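PDB 1T6C: exopolyphosphatase, which probably hydrolyses phosphoanhydride bonds of polyphosphate or guanosine pentaphosphate, has an actin-like fold and binds a calcium ion. Local coordinates for residues A[281-284]-A[285-289]; A[192-195]-A[196-200]; A[245-248]-A[249-252]. All coordinates share one frame; numbering follows the deposited sequence.

Interaction 1. Residues A[281-284]-A[285-289]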
ATOM      1  N   PHE A 281       2.351  11.620   6.736  1.00  9.38           N
ATOM      2  CA  PHE A 281       1.324  12.390   6.009  1.00  9.67           C
ATOM      3  C   PHE A 281       1.249  13.814   6.503  1.00  9.84           C
ATOM      4  O   PHE A 281       1.046  14.723   5.691  1.00 10.10           O
ATOM      5  CB  PHE A 281      -0.028  11.712   6.129  1.00  9.70           C
ATOM      6  CG  PHE A 281      -0.128  10.475   5.280  1.00  9.03           C
ATOM      7  CD1 PHE A 281       0.087   9.221   5.830  1.00 10.73           C
ATOM      8  CD2 PHE A 281      -0.352  10.576   3.921  1.00 10.84           C
ATOM      9  CE1 PHE A 281       0.052   8.104   5.024  1.00  9.83           C
ATOM     10  CE2 PHE A 281      -0.370   9.444   3.118  1.00 10.33           C
ATOM     11  CZ  PHE A 281      -0.188   8.234   3.667  1.00  9.64           C
ATOM     12  N   LEU A 282       1.427  14.033   7.799  1.00 10.47           N
ATOM     13  CA  LEU A 282       1.336  15.401   8.369  1.00 10.99           C
ATOM     14  C   LEU A 282       2.481  16.240   7.790  1.00 11.82           C
ATOM     15  O   LEU A 282       2.265  17.350   7.254  1.00 12.14           O
ATOM     16  CB  LEU A 282       1.401  15.319   9.901  1.00 11.88           C
ATOM     17  CG  LEU A 282       1.236  16.656  10.616  1.00 13.26           C
ATOM     18  CD1 LEU A 282      -0.209  17.150  10.451  1.00 16.62           C
ATOM     19  CD2 LEU A 282       1.633  16.445  12.078  1.00 15.66           C
ATOM     20  N   LYS A 283       3.712  15.732   7.884  1.00 10.85           N
ATOM     21  CA  LYS A 283       4.868  16.430   7.336  1.00 11.09           C
ATOM     22  C   LYS A 283       4.776  16.599   5.814  1.00 11.52           C
ATOM     23  O   LYS A 283       5.202  17.615   5.273  1.00 12.00           O
ATOM     24  CB  LYS A 283       6.199  15.785   7.797  1.00 12.61           C
ATOM     25  CG  LYS A 283       7.467  16.510   7.346  1.00 15.83           C
ATOM     26  CD  LYS A 283       7.623  17.945   7.868  1.00 20.35           C
ATOM     27  CE  LYS A 283       7.884  18.009   9.362  1.00 21.61           C
ATOM     28  NZ  LYS A 283       8.277  19.436   9.755  1.00 22.47           N
ATOM     29  N   THR A 284       4.186  15.636   5.117  1.00 11.00           N
ATOM     30  CA  THR A 284       4.016  15.740   3.672  1.00 10.53           C
ATOM     31  C   THR A 284       3.161  16.973   3.340  1.00 10.30           C
ATOM     32  O   THR A 284       3.521  17.773   2.480  1.00 11.61           O
ATOM     33  CB  THR A 284       3.350  14.473   3.110  1.00 11.54           C
ATOM     34  OG1 THR A 284       4.296  13.384   3.158  1.00 12.45           O
ATOM     35  CG2 THR A 284       2.990  14.638   1.655  1.00 13.55           C
ATOM     36  N   LEU A 285       2.029  17.111   4.005  1.00 11.06           N
ATOM     37  CA  LEU A 285       1.165  18.274   3.765  1.00 10.53           C
ATOM     38  C   LEU A 285       1.892  19.598   4.078  1.00 12.22           C
ATOM     39  O   LEU A 285       1.795  20.559   3.298  1.00 13.05           O
ATOM     40  CB  LEU A 285      -0.133  18.183   4.552  1.00 11.31           C
ATOM     41  CG  LEU A 285      -1.113  17.138   4.022  1.00 11.79           C
ATOM     42  CD1 LEU A 285      -2.381  17.173   4.844  1.00 14.68           C
ATOM     43  CD2 LEU A 285      -1.446  17.341   2.571  1.00 14.22           C
ATOM     44  N   GLU A 286       2.639  19.629   5.169  1.00 12.62           N
ATOM     45  CA  GLU A 286       3.405  20.844   5.523  1.00 12.65           C
ATOM     46  C   GLU A 286       4.428  21.191   4.436  1.00 13.84           C
ATOM     47  O   GLU A 286       4.533  22.338   3.955  1.00 14.30           O
ATOM     48  CB  GLU A 286       4.085  20.656   6.883  1.00 12.82           C
ATOM     49  CG  GLU A 286       4.869  21.878   7.335  1.00 16.10           C
ATOM     50  CD  GLU A 286       5.673  21.701   8.605  1.00 21.50           C
ATOM     51  OE1 GLU A 286       5.628  20.645   9.239  1.00 21.46           O
ATOM     52  OE2 GLU A 286       6.373  22.670   8.969  1.00 27.50           O
ATOM     53  N   ILE A 287       5.213  20.214   4.038  1.00 13.24           N
ATOM     54  CA  ILE A 287       6.279  20.454   3.078  1.00 14.57           C
ATOM     55  C   ILE A 287       5.749  20.833   1.715  1.00 14.20           C
ATOM     56  O   ILE A 287       6.309  21.698   1.061  1.00 15.44           O
ATOM     57  CB  ILE A 287       7.185  19.212   2.971  1.00 16.32           C
ATOM     58  CG1 ILE A 287       7.886  18.952   4.301  1.00 18.58           C
ATOM     59  CG2 ILE A 287       8.158  19.331   1.788  1.00 18.60           C
ATOM     60  CD1 ILE A 287       8.974  19.860   4.602  1.00 24.00           C
ATOM     61  N   PHE A 288       4.681  20.180   1.265  1.00 14.05           N
ATOM     62  CA  PHE A 288       4.094  20.489  -0.029  1.00 13.99           C
ATOM     63  C   PHE A 288       3.228  21.750   0.010  1.00 14.70           C
ATOM     64  O   PHE A 288       2.690  22.164  -1.003  1.00 14.85           O
ATOM     65  CB  PHE A 288       3.252  19.320  -0.502  1.00 14.00           C
ATOM     66  CG  PHE A 288       4.034  18.240  -1.151  1.00 16.23           C
ATOM     67  CD1 PHE A 288       4.792  17.350  -0.389  1.00 16.91           C
ATOM     68  CD2 PHE A 288       4.025  18.104  -2.526  1.00 17.01           C
ATOM     69  CE1 PHE A 288       5.526  16.308  -1.004  1.00 16.68           C
ATOM     70  CE2 PHE A 288       4.738  17.074  -3.127  1.00 18.77           C
ATOM     71  CZ  PHE A 288       5.480  16.191  -2.364  1.00 16.73           C
ATOM     72  N   GLU A 289       3.057  22.305   1.199  1.00 14.36           N
ATOM     73  CA  GLU A 289       2.248  23.499   1.431  1.00 15.09           C
ATOM     74  C   GLU A 289       0.801  23.315   0.971  1.00 15.48           C
ATOM     75  O   GLU A 289       0.214  24.177   0.321  1.00 15.81           O
ATOM     76  CB  GLU A 289       2.934  24.714   0.812  1.00 15.59           C
ATOM     77  CG  GLU A 289       4.319  25.000   1.372  1.00 17.61           C
ATOM     78  CD  GLU A 289       4.935  26.202   0.672  1.00 22.93           C
ATOM     79  OE1 GLU A 289       4.457  27.318   0.929  1.00 21.93           O
ATOM     80  OE2 GLU A 289       5.864  26.024  -0.152  1.00 26.82           O
TER
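Lys283 and Glu286 meet one helical turn apart, their side chains slanting across each other until Lys283 NZ stands 3.0 Å from Glu286 OE1 in a salt bridge. The ammonium comes from above the carboxylate, 48° out of its plane. Lys283 starts with CG anti to its backbone N (chi1 -176°) and then bends at chi2 and chi3; the bends carry the chain outward and round beside the next turn, where its methylenes also serve as an apolar partner, with Lys283 CD 3.7 Å from Ile287 CG1. A long, flexible lysine suits this double duty, and its ammonium has a second anionic mate in Glu196 of helix 185-199. On another side of the helix, Thr284 and Phe288 run side by side in the same direction, the methyl Thr284 CG2 3.8 Å from Phe288 CD1. Thr284 O meets that ring at its edge while accepting the Phe288 amide at 2.9 Å. The hydroxyl Thr284 OG1 is hydrogen-bonded to Ile280 O and Tyr152 OH, which lets a polar residue be buried here. At Glu289 the backbone turns to positive phi and two bonds reach back into the last turn, the Schellman motif that closes helix 274-288 of this actin-like fold.

Interaction 2. Residues A[192-195]-A[196-200]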
ATOM      1  N   PHE A 192      10.491  14.301  13.142  1.00  9.68           N
ATOM      2  CA  PHE A 192      10.094  15.314  12.163  1.00  9.95           C
ATOM      3  C   PHE A 192      11.268  16.026  11.475  1.00  9.99           C
ATOM      4  O   PHE A 192      11.159  16.390  10.300  1.00 11.52           O
ATOM      5  CB  PHE A 192       9.117  16.326  12.790  1.00  9.38           C
ATOM      6  CG  PHE A 192       7.692  15.806  12.925  1.00  9.67           C
ATOM      7  CD1 PHE A 192       7.007  15.347  11.814  1.00 10.91           C
ATOM      8  CD2 PHE A 192       7.027  15.789  14.142  1.00 11.32           C
ATOM      9  CE1 PHE A 192       5.681  14.866  11.915  1.00 13.36           C
ATOM     10  CE2 PHE A 192       5.713  15.296  14.245  1.00 11.73           C
ATOM     11  CZ  PHE A 192       5.057  14.843  13.128  1.00 12.32           C
ATOM     12  N   GLU A 193      12.364  16.260  12.180  1.00 10.62           N
ATOM     13  CA  GLU A 193      13.552  16.807  11.551  1.00 11.43           C
ATOM     14  C   GLU A 193      14.000  15.894  10.409  1.00 11.20           C
ATOM     15  O   GLU A 193      14.415  16.367   9.341  1.00 11.47           O
ATOM     16  CB  GLU A 193      14.685  16.977  12.571  1.00 12.83           C
ATOM     17  CG  GLU A 193      14.471  18.031  13.635  1.00 16.14           C
ATOM     18  CD  GLU A 193      15.544  18.022  14.746  1.00 18.67           C
ATOM     19  OE1 GLU A 193      16.372  17.088  14.824  1.00 23.07           O
ATOM     20  OE2 GLU A 193      15.565  18.977  15.552  1.00 21.16           O
ATOM     21  N   PHE A 194      13.979  14.582  10.651  1.00 10.82           N
ATOM     22  CA  PHE A 194      14.388  13.625   9.638  1.00 10.38           C
ATOM     23  C   PHE A 194      13.431  13.688   8.457  1.00 10.55           C
ATOM     24  O   PHE A 194      13.855  13.698   7.301  1.00 10.58           O
ATOM     25  CB  PHE A 194      14.458  12.202  10.218  1.00 10.63           C
ATOM     26  CG  PHE A 194      14.496  11.147   9.163  1.00  9.82           C
ATOM     27  CD1 PHE A 194      15.667  10.914   8.450  1.00 10.77           C
ATOM     28  CD2 PHE A 194      13.365  10.453   8.814  1.00  9.92           C
ATOM     29  CE1 PHE A 194      15.704   9.976   7.443  1.00 12.20           C
ATOM     30  CE2 PHE A 194      13.391   9.513   7.791  1.00 11.33           C
ATOM     31  CZ  PHE A 194      14.573   9.251   7.122  1.00 12.77           C
ATOM     32  N   LEU A 195      12.132  13.746   8.728  1.00 10.07           N
ATOM     33  CA  LEU A 195      11.164  13.740   7.651  1.00 10.44           C
ATOM     34  C   LEU A 195      11.283  15.033   6.840  1.00 11.36           C
ATOM     35  O   LEU A 195      11.164  14.990   5.628  1.00 12.03           O
ATOM     36  CB  LEU A 195       9.753  13.552   8.183  1.00  9.98           C
ATOM     37  CG  LEU A 195       9.342  12.177   8.640  1.00 11.49           C
ATOM     38  CD1 LEU A 195       7.933  12.217   9.167  1.00 13.65           C
ATOM     39  CD2 LEU A 195       9.478  11.160   7.514  1.00 10.76           C
ATOM     40  N   GLU A 196      11.622  16.152   7.479  1.00 13.27           N
ATOM     41  CA  GLU A 196      11.823  17.429   6.763  1.00 14.84           C
ATOM     42  C   GLU A 196      12.996  17.266   5.786  1.00 15.39           C
ATOM     43  O   GLU A 196      12.892  17.663   4.639  1.00 15.73           O
ATOM     44  CB  GLU A 196      12.107  18.545   7.781  1.00 16.05           C
ATOM     45  CG  GLU A 196      12.429  19.894   7.152  1.00 23.88           C
ATOM     46  CD  GLU A 196      11.244  20.824   7.112  1.00 32.70           C
ATOM     47  OE1 GLU A 196      10.532  20.989   8.150  1.00 39.20           O
ATOM     48  OE2 GLU A 196      11.024  21.413   6.025  1.00 40.76           O
ATOM     49  N   LYS A 197      14.083  16.640   6.246  1.00 15.12           N
ATOM     50  CA  LYS A 197      15.298  16.395   5.432  1.00 16.49           C
ATOM     51  C   LYS A 197      14.966  15.555   4.201  1.00 17.02           C
ATOM     52  O   LYS A 197      15.368  15.891   3.063  1.00 17.92           O
ATOM     53  CB  LYS A 197      16.377  15.690   6.252  1.00 17.48           C
ATOM     54  CG  LYS A 197      17.619  15.131   5.461  1.00 20.46           C
ATOM     55  CD  LYS A 197      18.566  14.206   6.311  1.00 24.00           C
ATOM     56  CE  LYS A 197      19.407  13.292   5.382  0.50 25.07           C
ATOM     57  NZ  LYS A 197      20.864  13.576   5.270  0.50 25.11           N
ATOM     58  N   GLU A 198      14.185  14.502   4.398  1.00 15.06           N
ATOM     59  CA  GLU A 198      13.883  13.577   3.303  1.00 15.30           C
ATOM     60  C   GLU A 198      12.798  14.104   2.384  1.00 14.50           C
ATOM     61  O   GLU A 198      12.926  13.999   1.157  1.00 14.62           O
ATOM     62  CB  GLU A 198      13.561  12.176   3.835  0.65 15.68           C
ATOM     63  CG  GLU A 198      14.736  11.521   4.556  0.65 16.60           C
ATOM     64  CD  GLU A 198      16.003  11.389   3.701  0.65 19.00           C
ATOM     65  OE1 GLU A 198      16.261  10.287   3.180  0.65 17.22           O
ATOM     66  OE2 GLU A 198      16.771  12.375   3.582  0.65 20.09           O
ATOM     67  N   LEU A 199      11.749  14.695   2.954  1.00 13.95           N
ATOM     68  CA  LEU A 199      10.595  15.102   2.150  1.00 14.97           C
ATOM     69  C   LEU A 199      10.853  16.370   1.373  1.00 15.43           C
ATOM     70  O   LEU A 199      10.237  16.595   0.352  1.00 16.23           O
ATOM     71  CB  LEU A 199       9.355  15.300   3.020  0.66 15.30           C
ATOM     72  CG  LEU A 199       8.772  14.003   3.526  0.66 16.93           C
ATOM     73  CD1 LEU A 199       7.586  14.290   4.451  0.66 17.71           C
ATOM     74  CD2 LEU A 199       8.385  13.107   2.358  0.66 18.59           C
ATOM     75  N   SER A 200      11.796  17.180   1.818  1.00 16.74           N
ATOM     76  CA  SER A 200      12.052  18.435   1.120  1.00 17.38           C
ATOM     77  C   SER A 200      12.595  18.121  -0.274  1.00 19.15           C
ATOM     78  O   SER A 200      12.430  18.903  -1.221  1.00 21.40           O
ATOM     79  CB  SER A 200      13.010  19.306   1.931  0.50 17.93           C
ATOM     80  OG  SER A 200      12.341  19.771   3.090  0.50 18.56           O
TER
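Glu198 lays its CG over one face of the Phe194 ring, a CH-pi type of approach one helical turn along. Glu198 CG lies 3.4 Å from both Phe194 CE1 and Phe194 CZ, while the carboxylate plane is turned 30° from the ring. Phe194 sets CG anti to its backbone N (chi1 164°), which lets the ring lie alongside the next turn, and Glu198 bends at chi2 above it. A glutamate suits this partly exposed place because its methylenes can cover the aromatic ring while its carboxylate forms a salt bridge with Lys201. On the buried side, Leu195 CB and Leu199 CD1 are loosely apposed at 4.4 Å, and Leu195 O accepts the Leu199 amide at 2.8 Å. Glu198, Leu199 and Ser200 are each modelled in two conformers, so their contacts hold for one copy.

Behind these contacts stands the helical backbone, with the Glu198 amide bonded to Phe194 O at 3.0 Å. Farther out, Lys283 and Thr284 of helix 274-288 pack on Leu199. In the last residues here, Glu196 O receives both Ser200 N and Ser200 OG, from opposite faces of its plane. The i to i+4 bonds are those of an alpha helix, here amphipathic in that Leu195 and Leu199 are buried while Glu193 and Lys197 are exposed.

Interaction 3. Residues A[245-248]-A[249-252]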
ATOM      1  N   LYS A 245      -3.160  16.597  12.136  1.00 11.62           N
ATOM      2  CA  LYS A 245      -2.384  17.062  13.299  1.00 12.41           C
ATOM      3  C   LYS A 245      -3.051  16.648  14.612  1.00 12.51           C
ATOM      4  O   LYS A 245      -2.394  16.160  15.543  1.00 11.95           O
ATOM      5  CB  LYS A 245      -2.188  18.590  13.276  1.00 13.11           C
ATOM      6  CG  LYS A 245      -1.267  19.076  14.388  1.00 17.59           C
ATOM      7  CD  LYS A 245      -1.191  20.573  14.524  1.00 22.26           C
ATOM      8  CE  LYS A 245      -0.346  20.978  15.736  1.00 24.50           C
ATOM      9  NZ  LYS A 245      -1.001  20.662  17.038  1.00 26.80           N
ATOM     10  N   LYS A 246      -4.354  16.813  14.699  1.00 13.04           N
ATOM     11  CA  LYS A 246      -5.059  16.462  15.926  1.00 15.02           C
ATOM     12  C   LYS A 246      -4.972  14.965  16.221  1.00 13.26           C
ATOM     13  O   LYS A 246      -4.785  14.576  17.380  1.00 13.18           O
ATOM     14  CB  LYS A 246      -6.486  16.983  15.895  1.00 16.76           C
ATOM     15  CG  LYS A 246      -6.506  18.463  16.192  1.00 21.84           C
ATOM     16  CD  LYS A 246      -7.849  19.083  15.839  1.00 28.07           C
ATOM     17  CE  LYS A 246      -8.535  19.710  17.043  1.00 31.78           C
ATOM     18  NZ  LYS A 246      -9.913  20.149  16.654  1.00 32.82           N
ATOM     19  N   TRP A 247      -5.023  14.124  15.184  1.00 12.87           N
ATOM     20  CA  TRP A 247      -4.832  12.669  15.387  1.00 12.24           C
ATOM     21  C   TRP A 247      -3.405  12.311  15.786  1.00 11.66           C
ATOM     22  O   TRP A 247      -3.182  11.400  16.609  1.00 11.88           O
ATOM     23  CB  TRP A 247      -5.279  11.864  14.151  1.00 13.09           C
ATOM     24  CG  TRP A 247      -6.755  11.764  14.084  1.00 12.81           C
ATOM     25  CD1 TRP A 247      -7.592  12.436  13.254  1.00 15.19           C
ATOM     26  CD2 TRP A 247      -7.587  11.030  14.980  1.00 11.54           C
ATOM     27  NE1 TRP A 247      -8.901  12.144  13.561  1.00 14.66           N
ATOM     28  CE2 TRP A 247      -8.922  11.272  14.621  1.00 12.25           C
ATOM     29  CE3 TRP A 247      -7.334  10.148  16.046  1.00 11.58           C
ATOM     30  CZ2 TRP A 247      -9.984  10.710  15.290  1.00 12.53           C
ATOM     31  CZ3 TRP A 247      -8.394   9.589  16.691  1.00 12.98           C
ATOM     32  CH2 TRP A 247      -9.696   9.863  16.316  1.00 12.91           C
ATOM     33  N   PHE A 248      -2.416  12.975  15.189  1.00 11.35           N
ATOM     34  CA  PHE A 248      -1.036  12.797  15.612  1.00 10.52           C
ATOM     35  C   PHE A 248      -0.884  13.136  17.102  1.00 11.79           C
ATOM     36  O   PHE A 248      -0.333  12.380  17.879  1.00 11.20           O
ATOM     37  CB  PHE A 248      -0.058  13.625  14.767  1.00 11.40           C
ATOM     38  CG  PHE A 248       1.367  13.264  15.039  1.00 11.29           C
ATOM     39  CD1 PHE A 248       2.000  12.272  14.301  1.00 11.14           C
ATOM     40  CD2 PHE A 248       2.070  13.865  16.065  1.00 13.10           C
ATOM     41  CE1 PHE A 248       3.305  11.869  14.597  1.00 11.38           C
ATOM     42  CE2 PHE A 248       3.349  13.493  16.331  1.00 12.12           C
ATOM     43  CZ  PHE A 248       3.969  12.487  15.597  1.00 11.67           C
ATOM     44  N   ASP A 249      -1.433  14.268  17.503  1.00 12.57           N
ATOM     45  CA  ASP A 249      -1.338  14.700  18.884  1.00 13.80           C
ATOM     46  C   ASP A 249      -2.066  13.757  19.855  1.00 13.44           C
ATOM     47  O   ASP A 249      -1.618  13.565  20.988  1.00 14.52           O
ATOM     48  CB  ASP A 249      -1.865  16.118  19.018  1.00 14.64           C
ATOM     49  CG  ASP A 249      -0.947  17.143  18.389  1.00 18.75           C
ATOM     50  OD1 ASP A 249       0.245  16.860  18.064  1.00 20.31           O
ATOM     51  OD2 ASP A 249      -1.405  18.272  18.124  1.00 22.63           O
ATOM     52  N   THR A 250      -3.134  13.117  19.392  1.00 13.04           N
ATOM     53  CA  THR A 250      -3.883  12.155  20.177  1.00 13.28           C
ATOM     54  C   THR A 250      -3.056  10.908  20.380  1.00 12.26           C
ATOM     55  O   THR A 250      -2.839  10.458  21.505  1.00 12.37           O
ATOM     56  CB  THR A 250      -5.192  11.825  19.433  1.00 14.09           C
ATOM     57  OG1 THR A 250      -6.042  12.980  19.486  1.00 17.05           O
ATOM     58  CG2 THR A 250      -5.985  10.736  20.078  1.00 13.71           C
ATOM     59  N   PHE A 251      -2.549  10.356  19.290  1.00 12.08           N
ATOM     60  CA  PHE A 251      -1.817   9.089  19.404  1.00 11.29           C
ATOM     61  C   PHE A 251      -0.479   9.250  20.106  1.00 12.20           C
ATOM     62  O   PHE A 251      -0.010   8.336  20.765  1.00 12.56           O
ATOM     63  CB  PHE A 251      -1.656   8.431  18.035  1.00 11.94           C
ATOM     64  CG  PHE A 251      -2.866   7.720  17.593  1.00 12.20           C
ATOM     65  CD1 PHE A 251      -3.652   8.218  16.600  1.00 12.75           C
ATOM     66  CD2 PHE A 251      -3.251   6.551  18.226  1.00 14.87           C
ATOM     67  CE1 PHE A 251      -4.801   7.520  16.194  1.00 14.23           C
ATOM     68  CE2 PHE A 251      -4.411   5.900  17.863  1.00 14.35           C
ATOM     69  CZ  PHE A 251      -5.176   6.383  16.838  1.00 13.14           C
ATOM     70  N   LYS A 252       0.137  10.424  20.054  1.00 12.74           N
ATOM     71  CA  LYS A 252       1.411  10.611  20.726  1.00 12.73           C
ATOM     72  C   LYS A 252       1.273  10.573  22.252  1.00 13.47           C
ATOM     73  O   LYS A 252       2.270  10.448  22.923  1.00 14.05           O
ATOM     74  CB  LYS A 252       2.125  11.869  20.201  1.00 15.04           C
ATOM     75  CG  LYS A 252       1.676  13.167  20.794  1.00 16.43           C
ATOM     76  CD  LYS A 252       2.478  14.324  20.142  1.00 20.60           C
ATOM     77  CE  LYS A 252       2.135  15.658  20.765  1.00 24.65           C
ATOM     78  NZ  LYS A 252       2.905  16.776  20.127  1.00 26.22           N
TER
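Lys246 O is gripped twice by one residue: Thr250 N reaches it at 3.0 Å and the hydroxyl Thr250 OG1 at 2.9 Å, the two donors coming from opposite faces of the carbonyl plane. The hydroxyl stands beside its own backbone N (chi1 -70°), which aims it back along the helix at the carbonyl one turn earlier; a threonine can thus satisfy its OG1 without any partner beyond the helix.

On another side of the helix Lys245 slants across Asp249, and Lys245 NZ donates to the syn lone pair of Asp249 OD2 at 2.7 Å. Lys245 is extended as far as chi4, where a bend delivers the ammonium. The other oxygen, Asp249 OD1, forms a weak, long bond of 3.4 Å with Lys252 NZ, whose stronger mate is Glu185. The short aspartate therefore sits between two lysines whose ammonium nitrogens are 6.3 Å apart and probably eases their mutual repulsion. With an alanine here, Lys245 would probably lose its charged mate, and the two ammonium groups the carboxylate that offsets their repulsion.

Broad, flat side chains suit the faces packed against neighbouring helices, and the indole Trp247 NE1 still finds an acceptor in Glu223. Trp247 and Phe251 slant across each other, Trp247 CE3 3.7 Å from Phe251 CE1, with the six-membered ring of Trp247 at 33° to the Phe251 ring. Phe248 crosses Lys252 at about a right angle, so that Phe248 CE2 meets the aliphatic Lys252 CD at 4.0 Å.

Helix 241-251 is wedged among others: Phe248 packs on helix 274-288 and, through Val188, Phe191 and Phe192, on helix 185-199, while Trp247 and Phe251 lean on helix 214-223. In the chain it follows directly on strand 238-240, an outermost strand of the six-stranded sheet.

How the interactions relate
All three contacts are local, each joining successive turns of one helix, and the three helices pack against one another. Interaction 1 is the buried one and touches both others: Lys283 bonds to Glu196 of interaction 2, at 3.2 Å from Lys283 NZ to Glu196 OE1, while Leu282 packs on Lys245 of interaction 3. Interactions 2 and 3 touch through the Phe192 and Phe248 rings, although their centres are about 19 Å apart. Chemistry follows place. Interaction 1 is largely buried, its salt bridge running out to the exposed Glu286; partly buried interaction 2 covers a ring with methylenes; and partly buried interaction 3, away from the calcium site, sets a lysine-aspartate-lysine network beside aromatic residues that face other helices.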